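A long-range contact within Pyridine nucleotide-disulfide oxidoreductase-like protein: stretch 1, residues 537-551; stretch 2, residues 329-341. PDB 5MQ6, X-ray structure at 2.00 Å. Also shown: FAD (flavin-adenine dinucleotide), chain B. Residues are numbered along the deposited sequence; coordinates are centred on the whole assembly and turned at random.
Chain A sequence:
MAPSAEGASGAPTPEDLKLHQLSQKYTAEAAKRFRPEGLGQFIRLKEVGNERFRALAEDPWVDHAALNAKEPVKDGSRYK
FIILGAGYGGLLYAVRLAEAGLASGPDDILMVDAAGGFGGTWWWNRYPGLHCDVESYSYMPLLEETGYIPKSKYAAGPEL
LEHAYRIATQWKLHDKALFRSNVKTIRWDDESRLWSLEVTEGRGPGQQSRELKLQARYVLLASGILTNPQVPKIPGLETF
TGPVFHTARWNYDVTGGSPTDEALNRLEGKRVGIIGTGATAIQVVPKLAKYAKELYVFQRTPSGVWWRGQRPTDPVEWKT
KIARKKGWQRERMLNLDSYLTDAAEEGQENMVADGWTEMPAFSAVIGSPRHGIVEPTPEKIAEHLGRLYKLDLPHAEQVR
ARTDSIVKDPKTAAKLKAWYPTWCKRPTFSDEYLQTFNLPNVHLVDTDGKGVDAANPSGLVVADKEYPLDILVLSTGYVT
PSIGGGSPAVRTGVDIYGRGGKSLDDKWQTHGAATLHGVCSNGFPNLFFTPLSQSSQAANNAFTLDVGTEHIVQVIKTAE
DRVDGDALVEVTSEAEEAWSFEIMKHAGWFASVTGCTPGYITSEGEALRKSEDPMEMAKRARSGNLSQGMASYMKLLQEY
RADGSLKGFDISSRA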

ATOM      1  N   GLN A 537       7.786   6.816  -5.822  1.00 23.94           N
ATOM      2  CA  GLN A 537       6.480   6.236  -5.633  1.00 27.59           C
ATOM      3  C   GLN A 537       5.508   7.235  -6.341  1.00 29.98           C
ATOM      4  O   GLN A 537       5.835   8.377  -6.564  1.00 18.31           O
ATOM      5  CB  GLN A 537       6.166   6.143  -4.134  1.00 34.49           C
ATOM      6  CG  GLN A 537       6.030   7.561  -3.522  1.00 39.07           C
ATOM      7  CD  GLN A 537       5.964   7.676  -2.002  1.00 49.01           C
ATOM      8  OE1 GLN A 537       4.972   7.323  -1.352  1.00 52.38           O
ATOM      9  NE2 GLN A 537       6.998   8.252  -1.439  1.00 53.92           N
ATOM     10  N   ALA A 538       4.322   6.763  -6.644  1.00 33.60           N
ATOM     11  CA  ALA A 538       3.295   7.550  -7.169  1.00 25.65           C
ATOM     12  C   ALA A 538       2.119   7.297  -6.261  1.00 27.48           C
ATOM     13  O   ALA A 538       2.024   6.222  -5.673  1.00 27.66           O
ATOM     14  CB  ALA A 538       3.068   7.083  -8.559  1.00 25.47           C
ATOM     15  N   ALA A 539       1.194   8.265  -6.125  1.00 25.79           N
ATOM     16  CA  ALA A 539      -0.058   7.984  -5.451  1.00 26.37           C
ATOM     17  C   ALA A 539      -0.735   6.746  -6.001  1.00 23.46           C
ATOM     18  O   ALA A 539      -1.406   5.999  -5.293  1.00 26.27           O
ATOM     19  CB  ALA A 539      -0.997   9.164  -5.631  1.00 32.09           C
ATOM     20  N   ASN A 540      -0.590   6.554  -7.300  1.00 18.97           N
ATOM     21  CA  ASN A 540      -1.138   5.446  -7.974  1.00 20.28           C
ATOM     22  C   ASN A 540      -0.084   4.368  -7.909  1.00 18.51           C
ATOM     23  O   ASN A 540       0.837   4.340  -8.706  1.00 15.76           O
ATOM     24  CB  ASN A 540      -1.429   5.842  -9.413  1.00 19.24           C
ATOM     25  CG  ASN A 540      -1.984   4.703 -10.252  1.00 18.93           C
ATOM     26  OD1 ASN A 540      -2.300   3.610  -9.745  1.00 21.08           O
ATOM     27  ND2 ASN A 540      -2.130   4.963 -11.558  1.00 17.23           N
ATOM     28  N   ASN A 541      -0.268   3.466  -6.971  1.00 18.54           N
ATOM     29  CA  ASN A 541       0.623   2.353  -6.777  1.00 20.54           C
ATOM     30  C   ASN A 541       0.763   1.446  -7.974  1.00 21.05           C
ATOM     31  O   ASN A 541       1.784   0.798  -8.086  1.00 19.68           O
ATOM     32  CB  ASN A 541       0.262   1.512  -5.543  1.00 26.98           C
ATOM     33  CG  ASN A 541       0.337   2.331  -4.180  1.00 38.47           C
ATOM     34  OD1 ASN A 541      -0.426   2.057  -3.270  1.00 52.14           O
ATOM     35  ND2 ASN A 541       1.275   3.291  -4.041  1.00 41.89           N
ATOM     36  N   ALA A 542      -0.225   1.390  -8.862  1.00 18.83           N
ATOM     37  CA  ALA A 542      -0.189   0.537 -10.025  1.00 19.26           C
ATOM     38  C   ALA A 542       0.807   1.087 -11.006  1.00 21.83           C
ATOM     39  O   ALA A 542       1.332   0.340 -11.860  1.00 20.30           O
ATOM     40  CB  ALA A 542      -1.575   0.433 -10.722  1.00 21.19           C
ATOM     41  N   PHE A 543       1.000   2.401 -10.959  1.00 17.19           N
ATOM     42  CA  PHE A 543       1.981   3.009 -11.801  1.00 18.89           C
ATOM     43  C   PHE A 543       3.409   2.591 -11.341  1.00 18.17           C
ATOM     44  O   PHE A 543       4.260   2.184 -12.107  1.00 19.01           O
ATOM     45  CB  PHE A 543       1.760   4.560 -11.771  1.00 20.32           C
ATOM     46  CG  PHE A 543       2.668   5.346 -12.654  1.00 20.12           C
ATOM     47  CD1 PHE A 543       3.403   4.746 -13.713  1.00 21.59           C
ATOM     48  CD2 PHE A 543       2.800   6.695 -12.434  1.00 18.27           C
ATOM     49  CE1 PHE A 543       4.242   5.491 -14.509  1.00 20.94           C
ATOM     50  CE2 PHE A 543       3.667   7.461 -13.243  1.00 18.88           C
ATOM     51  CZ  PHE A 543       4.363   6.844 -14.305  1.00 20.57           C
ATOM     52  N   THR A 544       3.650   2.711 -10.072  1.00 15.16           N
ATOM     53  CA  THR A 544       4.869   2.252  -9.500  1.00 17.38           C
ATOM     54  C   THR A 544       5.191   0.780  -9.852  1.00 15.73           C
ATOM     55  O   THR A 544       6.283   0.445 -10.242  1.00 15.96           O
ATOM     56  CB  THR A 544       4.784   2.407  -7.987  1.00 16.85           C
ATOM     57  OG1 THR A 544       4.364   3.756  -7.681  1.00 15.97           O
ATOM     58  CG2 THR A 544       6.192   2.060  -7.359  1.00 16.75           C
ATOM     59  N   LEU A 545       4.210  -0.061  -9.700  1.00 16.63           N
ATOM     60  CA  LEU A 545       4.337  -1.480  -9.992  1.00 18.04           C
ATOM     61  C   LEU A 545       4.596  -1.715 -11.447  1.00 17.73           C
ATOM     62  O   LEU A 545       5.390  -2.594 -11.753  1.00 17.20           O
ATOM     63  CB  LEU A 545       3.095  -2.273  -9.601  1.00 20.48           C
ATOM     64  CG  LEU A 545       2.783  -2.397  -8.116  1.00 22.10           C
ATOM     65  CD1 LEU A 545       1.416  -3.059  -7.892  1.00 27.45           C
ATOM     66  CD2 LEU A 545       3.840  -3.272  -7.491  1.00 22.61           C
ATOM     67  N   ASP A 546       3.923  -0.952 -12.321  1.00 18.31           N
ATOM     68  CA  ASP A 546       4.164  -0.972 -13.769  1.00 17.91           C
ATOM     69  C   ASP A 546       5.652  -0.707 -14.038  1.00 18.16           C
ATOM     70  O   ASP A 546       6.397  -1.594 -14.555  1.00 19.99           O
ATOM     71  CB  ASP A 546       3.274   0.086 -14.436  1.00 19.76           C
ATOM     72  CG  ASP A 546       3.509   0.230 -15.942  1.00 23.14           C
ATOM     73  OD1 ASP A 546       4.303  -0.539 -16.541  1.00 25.26           O
ATOM     74  OD2 ASP A 546       2.885   1.130 -16.575  1.00 24.16           O
ATOM     75  N   VAL A 547       6.107   0.428 -13.555  1.00 15.90           N
ATOM     76  CA  VAL A 547       7.514   0.844 -13.750  1.00 17.84           C
ATOM     77  C   VAL A 547       8.482  -0.189 -13.201  1.00 18.89           C
ATOM     78  O   VAL A 547       9.438  -0.607 -13.898  1.00 18.15           O
ATOM     79  CB  VAL A 547       7.798   2.246 -13.214  1.00 18.19           C
ATOM     80  CG1 VAL A 547       9.303   2.550 -13.190  1.00 19.77           C
ATOM     81  CG2 VAL A 547       6.989   3.281 -14.014  1.00 19.78           C
ATOM     82  N   GLY A 548       8.212  -0.624 -11.977  1.00 18.57           N
ATOM     83  CA  GLY A 548       9.165  -1.461 -11.299  1.00 19.66           C
ATOM     84  C   GLY A 548       9.229  -2.893 -11.850  1.00 18.94           C
ATOM     85  O   GLY A 548      10.325  -3.412 -12.030  1.00 17.30           O
ATOM     86  N   THR A 549       8.089  -3.513 -12.076  1.00 18.64           N
ATOM     87  CA  THR A 549       8.060  -4.846 -12.658  1.00 19.31           C
ATOM     88  C   THR A 549       8.701  -4.882 -14.054  1.00 20.16           C
ATOM     89  O   THR A 549       9.513  -5.800 -14.332  1.00 19.86           O
ATOM     90  CB  THR A 549       6.652  -5.511 -12.666  1.00 18.81           C
ATOM     91  OG1 THR A 549       5.788  -4.781 -13.477  1.00 17.77           O
ATOM     92  CG2 THR A 549       6.080  -5.726 -11.197  1.00 21.09           C
ATOM     93  N   GLU A 550       8.416  -3.851 -14.874  1.00 20.54           N
ATOM     94  CA  GLU A 550       9.069  -3.711 -16.187  1.00 20.04           C
ATOM     95  C   GLU A 550      10.590  -3.603 -16.072  1.00 20.49           C
ATOM     96  O   GLU A 550      11.309  -4.256 -16.832  1.00 16.39           O
ATOM     97  CB  GLU A 550       8.631  -2.480 -16.909  1.00 23.87           C
ATOM     98  CG  GLU A 550       9.297  -2.310 -18.286  1.00 26.26           C
ATOM     99  CD  GLU A 550       8.813  -1.081 -18.986  1.00 31.51           C
ATOM    100  OE1 GLU A 550       9.014   0.049 -18.500  1.00 34.72           O
ATOM    101  OE2 GLU A 550       8.230  -1.228 -20.048  1.00 31.33           O
ATOM    102  N   HIS A 551      11.099  -2.764 -15.161  1.00 16.92           N
ATOM    103  CA  HIS A 551      12.540  -2.692 -15.039  1.00 14.58           C
ATOM    104  C   HIS A 551      13.160  -4.048 -14.644  1.00 16.04           C
ATOM    105  O   HIS A 551      14.165  -4.459 -15.216  1.00 17.30           O
ATOM    106  CB  HIS A 551      12.868  -1.661 -13.952  1.00 15.98           C
ATOM    107  CG  HIS A 551      14.308  -1.408 -13.787  1.00 15.38           C
ATOM    108  ND1 HIS A 551      15.120  -0.971 -14.823  1.00 16.46           N
ATOM    109  CD2 HIS A 551      15.106  -1.571 -12.716  1.00 16.48           C
ATOM    110  CE1 HIS A 551      16.363  -0.872 -14.387  1.00 17.60           C
ATOM    111  NE2 HIS A 551      16.378  -1.238 -13.113  1.00 18.88           N
TER
HETATM  112  PA  FAD B 700      -0.755  -6.876  -2.514  1.00 20.54           P
HETATM  113  O1A FAD B 700      -0.676  -6.499  -1.072  1.00 23.30           O
HETATM  114  O2A FAD B 700      -1.990  -6.561  -3.339  1.00 21.76           O
HETATM  115  O5B FAD B 700      -0.505  -8.458  -2.625  1.00 23.73           O
HETATM  116  C5B FAD B 700       0.560  -9.042  -1.951  1.00 21.99           C
HETATM  117  C4B FAD B 700       0.125 -10.407  -1.461  1.00 23.15           C
HETATM  118  O4B FAD B 700       1.309 -11.064  -0.971  1.00 21.89           O
HETATM  119  C3B FAD B 700      -0.889 -10.420  -0.321  1.00 22.37           C
HETATM  120  O3B FAD B 700      -1.883 -11.378  -0.576  1.00 22.08           O
HETATM  121  C2B FAD B 700      -0.076 -10.818   0.878  1.00 23.45           C
HETATM  122  O2B FAD B 700      -0.835 -11.499   1.848  1.00 24.39           O
HETATM  123  C1B FAD B 700       0.980 -11.695   0.239  1.00 21.95           C
HETATM  124  N9A FAD B 700       2.150 -11.862   1.065  1.00 20.15           N
HETATM  125  C8A FAD B 700       2.898 -10.870   1.628  1.00 23.62           C
HETATM  126  N7A FAD B 700       3.862 -11.439   2.345  1.00 21.85           N
HETATM  127  C5A FAD B 700       3.760 -12.778   2.287  1.00 18.10           C
HETATM  128  C6A FAD B 700       4.536 -13.907   2.829  1.00 16.87           C
HETATM  129  N6A FAD B 700       5.584 -13.808   3.621  1.00 17.32           N
HETATM  130  N1A FAD B 700       4.107 -15.078   2.434  1.00 17.27           N
HETATM  131  C2A FAD B 700       3.021 -15.257   1.646  1.00 14.50           C
HETATM  132  N3A FAD B 700       2.257 -14.329   1.117  1.00 15.44           N
HETATM  133  C4A FAD B 700       2.606 -13.047   1.451  1.00 18.09           C
HETATM  134  N1  FAD B 700      -3.446   1.711  -4.082  1.00 22.31           N
HETATM  135  C2  FAD B 700      -3.695   2.520  -5.164  1.00 27.80           C
HETATM  136  O2  FAD B 700      -2.778   2.901  -5.881  1.00 24.38           O
HETATM  137  N3  FAD B 700      -4.945   2.906  -5.453  1.00 32.47           N
HETATM  138  C4  FAD B 700      -5.968   2.507  -4.681  1.00 38.50           C
HETATM  139  O4  FAD B 700      -7.087   2.887  -5.001  1.00 48.87           O
HETATM  140  C4X FAD B 700      -5.811   1.642  -3.499  1.00 36.42           C
HETATM  141  N5  FAD B 700      -6.828   1.232  -2.670  1.00 33.59           N
HETATM  142  C5X FAD B 700      -6.521   0.435  -1.617  1.00 32.50           C
HETATM  143  C6  FAD B 700      -7.586  -0.016  -0.696  1.00 29.18           C
HETATM  144  C7  FAD B 700      -7.149  -0.876   0.421  1.00 35.98           C
HETATM  145  C7M FAD B 700      -8.153  -1.402   1.422  1.00 35.02           C
HETATM  146  C8  FAD B 700      -5.723  -1.256   0.642  1.00 37.43           C
HETATM  147  C8M FAD B 700      -5.260  -2.150   1.791  1.00 41.20           C
HETATM  148  C9  FAD B 700      -4.755  -0.805  -0.233  1.00 35.71           C
HETATM  149  C9A FAD B 700      -5.100   0.019  -1.342  1.00 35.80           C
HETATM  150  N10 FAD B 700      -4.067   0.466  -2.183  1.00 29.98           N
HETATM  151  C10 FAD B 700      -4.414   1.259  -3.281  1.00 27.45           C
HETATM  152  C1' FAD B 700      -2.659   0.040  -2.018  1.00 33.28           C
HETATM  153  C2' FAD B 700      -2.577  -1.418  -2.637  1.00 32.49           C
HETATM  154  O2' FAD B 700      -1.975  -2.297  -1.676  1.00 32.73           O
HETATM  155  C3' FAD B 700      -1.840  -1.502  -4.018  1.00 30.78           C
HETATM  156  O3' FAD B 700      -2.520  -0.671  -4.962  1.00 30.58           O
HETATM  157  C4' FAD B 700      -1.807  -2.878  -4.724  1.00 29.20           C
HETATM  158  O4' FAD B 700      -3.082  -3.659  -4.659  1.00 28.60           O
HETATM  159  C5' FAD B 700      -0.625  -3.713  -4.190  1.00 26.62           C
HETATM  160  O5' FAD B 700      -0.395  -4.791  -5.150  1.00 25.35           O
HETATM  161  P   FAD B 700       0.776  -5.807  -4.680  1.00 23.91           P
HETATM  162  O1P FAD B 700       0.533  -7.104  -5.535  1.00 25.67           O
HETATM  163  O2P FAD B 700       2.082  -5.000  -4.715  1.00 26.20           O
HETATM  164  O3P FAD B 700       0.518  -6.073  -3.076  1.00 22.70           O
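Stretch 2, residues 329-341: QRERMLNLDSYLT

Stretch 2 is already helical at Gln 329, with Thr 341 outside the helix, and runs obliquely against the helix that Asn 540 caps, its side chain accepting from the backbone of Ala 542. The N-to-C directions differ by 126°, and the axes come no closer than 10.5 Å, a wide spacing that leaves room for large side chains between them.

The main bump is Phe 543. With chi1 in the t well, its ring enters a hollow on stretch 2 formed by Arg 330, Met 333, Leu 334 and Asp 337, residues spaced by three, one and three along that helix. Met 333 covers one face, its CB 4.2 Å from the centroid of the Phe 543 ring, while Asp 337 CB lies at the ring edge, 4.0 Å from Phe 543 CE2. Leu 334 points away at CB, yet its CD2 returns to 3.7 Å from Phe 543 CZ.

Where small residues precede the helix, stretch 2 supplies the bulk: Leu 340 CD1 rests 3.7 Å from Ala 539 CB.

At the other end, Arg 330 curls back with chi2 and chi3 both p. Its NE meets Asp 546 OD2 at 2.8 Å, its NH2 meets Asp 546 OD1 at 2.9 Å, and the same NH2 reaches Glu 550 OE1 at 3.2 Å, hydrogen-bonded salt bridges joining one guanidinium to acids one turn apart.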

ATOM      1  N   GLN A 329      -2.632   3.809 -21.610  1.00 25.77           N
ATOM      2  CA  GLN A 329      -2.727   3.778 -20.170  1.00 27.09           C
ATOM      3  C   GLN A 329      -1.478   4.347 -19.460  1.00 24.24           C
ATOM      4  O   GLN A 329      -1.595   5.113 -18.466  1.00 22.55           O
ATOM      5  CB  GLN A 329      -3.100   2.375 -19.693  1.00 27.55           C
ATOM      6  CG  GLN A 329      -3.363   2.290 -18.211  1.00 28.79           C
ATOM      7  CD  GLN A 329      -3.975   0.961 -17.783  1.00 28.82           C
ATOM      8  OE1 GLN A 329      -3.645  -0.114 -18.325  1.00 25.96           O
ATOM      9  NE2 GLN A 329      -4.843   1.019 -16.810  1.00 25.76           N
ATOM     10  N   ARG A 330      -0.285   4.032 -19.978  1.00 20.72           N
ATOM     11  CA  ARG A 330       0.892   4.618 -19.410  1.00 24.50           C
ATOM     12  C   ARG A 330       0.896   6.170 -19.559  1.00 24.65           C
ATOM     13  O   ARG A 330       1.247   6.910 -18.676  1.00 21.15           O
ATOM     14  CB  ARG A 330       2.125   3.878 -19.981  1.00 30.09           C
ATOM     15  CG  ARG A 330       3.429   4.517 -19.729  1.00 32.72           C
ATOM     16  CD  ARG A 330       4.012   4.172 -18.375  1.00 35.51           C
ATOM     17  NE  ARG A 330       4.500   2.798 -18.162  1.00 33.57           N
ATOM     18  CZ  ARG A 330       5.721   2.341 -18.441  1.00 34.62           C
ATOM     19  NH1 ARG A 330       6.602   3.084 -19.104  1.00 39.73           N
ATOM     20  NH2 ARG A 330       6.076   1.102 -18.063  1.00 29.38           N
ATOM     21  N   GLU A 331       0.422   6.664 -20.668  1.00 25.39           N
ATOM     22  CA  GLU A 331       0.353   8.086 -20.860  1.00 25.22           C
ATOM     23  C   GLU A 331      -0.653   8.702 -19.851  1.00 21.64           C
ATOM     24  O   GLU A 331      -0.385   9.690 -19.211  1.00 23.13           O
ATOM     25  CB  GLU A 331       0.028   8.384 -22.358  1.00 28.00           C
ATOM     26  CG  GLU A 331      -0.609   9.719 -22.562  1.00 31.40           C
ATOM     27  CD  GLU A 331      -0.973   9.978 -23.978  1.00 34.69           C
ATOM     28  OE1 GLU A 331      -2.188   9.887 -24.318  1.00 42.24           O
ATOM     29  OE2 GLU A 331      -0.019  10.209 -24.729  1.00 45.42           O
ATOM     30  N   ARG A 332      -1.785   8.051 -19.637  1.00 22.42           N
ATOM     31  CA  ARG A 332      -2.744   8.539 -18.702  1.00 19.68           C
ATOM     32  C   ARG A 332      -2.246   8.589 -17.241  1.00 20.50           C
ATOM     33  O   ARG A 332      -2.564   9.507 -16.488  1.00 19.73           O
ATOM     34  CB  ARG A 332      -4.009   7.688 -18.827  1.00 21.39           C
ATOM     35  CG  ARG A 332      -5.236   8.317 -18.199  1.00 23.25           C
ATOM     36  CD  ARG A 332      -6.432   7.427 -18.504  1.00 24.53           C
ATOM     37  NE  ARG A 332      -7.625   8.049 -17.959  1.00 24.46           N
ATOM     38  CZ  ARG A 332      -8.344   8.990 -18.543  1.00 23.82           C
ATOM     39  NH1 ARG A 332      -9.371   9.438 -17.881  1.00 27.76           N
ATOM     40  NH2 ARG A 332      -8.078   9.498 -19.732  1.00 25.66           N
ATOM     41  N   MET A 333      -1.486   7.577 -16.852  1.00 18.85           N
ATOM     42  CA  MET A 333      -0.953   7.464 -15.537  1.00 19.31           C
ATOM     43  C   MET A 333       0.045   8.586 -15.315  1.00 19.51           C
ATOM     44  O   MET A 333       0.125   9.194 -14.247  1.00 17.73           O
ATOM     45  CB  MET A 333      -0.247   6.099 -15.363  1.00 20.80           C
ATOM     46  CG  MET A 333      -1.173   4.932 -15.156  1.00 22.58           C
ATOM     47  SD  MET A 333      -0.419   3.288 -14.840  1.00 28.09           S
ATOM     48  CE  MET A 333       0.799   3.225 -16.030  1.00 29.42           C
ATOM     49  N   LEU A 334       0.803   8.873 -16.366  1.00 20.40           N
ATOM     50  CA  LEU A 334       1.762   9.999 -16.337  1.00 19.53           C
ATOM     51  C   LEU A 334       1.052  11.359 -16.194  1.00 21.13           C
ATOM     52  O   LEU A 334       1.406  12.173 -15.385  1.00 21.16           O
ATOM     53  CB  LEU A 334       2.613   9.928 -17.602  1.00 18.76           C
ATOM     54  CG  LEU A 334       3.731   8.877 -17.577  1.00 18.11           C
ATOM     55  CD1 LEU A 334       4.177   8.602 -19.014  1.00 20.23           C
ATOM     56  CD2 LEU A 334       4.911   9.446 -16.818  1.00 19.51           C
ATOM     57  N   ASN A 335      -0.000  11.526 -16.954  1.00 22.19           N
ATOM     58  CA  ASN A 335      -0.827  12.719 -16.869  1.00 21.57           C
ATOM     59  C   ASN A 335      -1.379  12.961 -15.456  1.00 20.53           C
ATOM     60  O   ASN A 335      -1.187  14.012 -14.902  1.00 23.08           O
ATOM     61  CB  ASN A 335      -1.924  12.596 -17.913  1.00 21.84           C
ATOM     62  CG  ASN A 335      -2.762  13.827 -18.003  1.00 24.16           C
ATOM     63  OD1 ASN A 335      -3.793  13.985 -17.325  1.00 25.00           O
ATOM     64  ND2 ASN A 335      -2.295  14.740 -18.808  1.00 22.91           N
ATOM     65  N   LEU A 336      -1.982  11.937 -14.846  1.00 19.71           N
ATOM     66  CA  LEU A 336      -2.453  12.016 -13.491  1.00 20.33           C
ATOM     67  C   LEU A 336      -1.297  12.380 -12.518  1.00 21.71           C
ATOM     68  O   LEU A 336      -1.407  13.272 -11.696  1.00 19.73           O
ATOM     69  CB  LEU A 336      -3.090  10.684 -13.057  1.00 18.20           C
ATOM     70  CG  LEU A 336      -3.501  10.600 -11.610  1.00 18.91           C
ATOM     71  CD1 LEU A 336      -4.565  11.677 -11.276  1.00 20.59           C
ATOM     72  CD2 LEU A 336      -4.117   9.231 -11.420  1.00 18.28           C
ATOM     73  N   ASP A 337      -0.211  11.640 -12.598  1.00 19.05           N
ATOM     74  CA  ASP A 337       0.828  11.857 -11.649  1.00 18.70           C
ATOM     75  C   ASP A 337       1.496  13.235 -11.818  1.00 20.23           C
ATOM     76  O   ASP A 337       2.146  13.686 -10.861  1.00 21.59           O
ATOM     77  CB  ASP A 337       1.913  10.784 -11.805  1.00 19.48           C
ATOM     78  CG  ASP A 337       2.681  10.551 -10.517  1.00 21.64           C
ATOM     79  OD1 ASP A 337       1.998  10.299  -9.445  1.00 20.06           O
ATOM     80  OD2 ASP A 337       3.964  10.584 -10.590  1.00 23.38           O
ATOM     81  N   SER A 338       1.407  13.874 -13.006  1.00 19.61           N
ATOM     82  CA  SER A 338       1.992  15.196 -13.192  1.00 19.05           C
ATOM     83  C   SER A 338       1.368  16.209 -12.286  1.00 20.99           C
ATOM     84  O   SER A 338       2.054  17.162 -11.922  1.00 21.75           O
ATOM     85  CB  SER A 338       1.913  15.667 -14.635  1.00 19.85           C
ATOM     86  OG  SER A 338       0.513  15.958 -15.077  1.00 20.00           O
ATOM     87  N   TYR A 339       0.111  15.987 -11.850  1.00 18.51           N
ATOM     88  CA  TYR A 339      -0.545  16.935 -10.943  1.00 19.75           C
ATOM     89  C   TYR A 339      -0.071  16.747  -9.514  1.00 19.82           C
ATOM     90  O   TYR A 339       0.038  17.675  -8.754  1.00 20.43           O
ATOM     91  CB  TYR A 339      -2.093  16.759 -11.045  1.00 21.98           C
ATOM     92  CG  TYR A 339      -2.600  17.276 -12.363  1.00 20.97           C
ATOM     93  CD1 TYR A 339      -2.861  18.671 -12.574  1.00 25.09           C
ATOM     94  CD2 TYR A 339      -2.678  16.452 -13.444  1.00 22.54           C
ATOM     95  CE1 TYR A 339      -3.246  19.153 -13.856  1.00 26.41           C
ATOM     96  CE2 TYR A 339      -3.061  16.909 -14.689  1.00 26.82           C
ATOM     97  CZ  TYR A 339      -3.342  18.251 -14.918  1.00 26.36           C
ATOM     98  OH  TYR A 339      -3.695  18.583 -16.216  1.00 26.88           O
ATOM     99  N   LEU A 340       0.205  15.520  -9.144  1.00 18.57           N
ATOM    100  CA  LEU A 340       0.636  15.182  -7.825  1.00 19.66           C
ATOM    101  C   LEU A 340       2.109  15.418  -7.582  1.00 19.43           C
ATOM    102  O   LEU A 340       2.532  15.522  -6.427  1.00 20.50           O
ATOM    103  CB  LEU A 340       0.304  13.671  -7.539  1.00 19.62           C
ATOM    104  CG  LEU A 340      -1.188  13.508  -7.467  1.00 20.47           C
ATOM    105  CD1 LEU A 340      -1.644  12.061  -7.791  1.00 21.39           C
ATOM    106  CD2 LEU A 340      -1.718  14.025  -6.124  1.00 21.85           C
ATOM    107  N   THR A 341       2.892  15.527  -8.650  1.00 19.88           N
ATOM    108  CA  THR A 341       4.326  15.845  -8.531  1.00 19.00           C
ATOM    109  C   THR A 341       4.543  17.357  -8.807  1.00 21.46           C
ATOM    110  O   THR A 341       5.668  17.851  -8.961  1.00 23.22           O
ATOM    111  CB  THR A 341       5.160  14.997  -9.501  1.00 17.76           C
ATOM    112  OG1 THR A 341       4.699  15.134 -10.859  1.00 18.91           O
ATOM    113  CG2 THR A 341       5.092  13.591  -9.142  1.00 17.59           C
TER
HETATM  114  O   HOH W   1       9.434   2.016 -20.055  1.00 50.58           O
HETATM  115  O   HOH W   2      -0.803   7.764 -12.148  1.00 16.89           O
HETATM  116  O   HOH W   3      -0.421   8.968  -9.680  1.00 18.23           O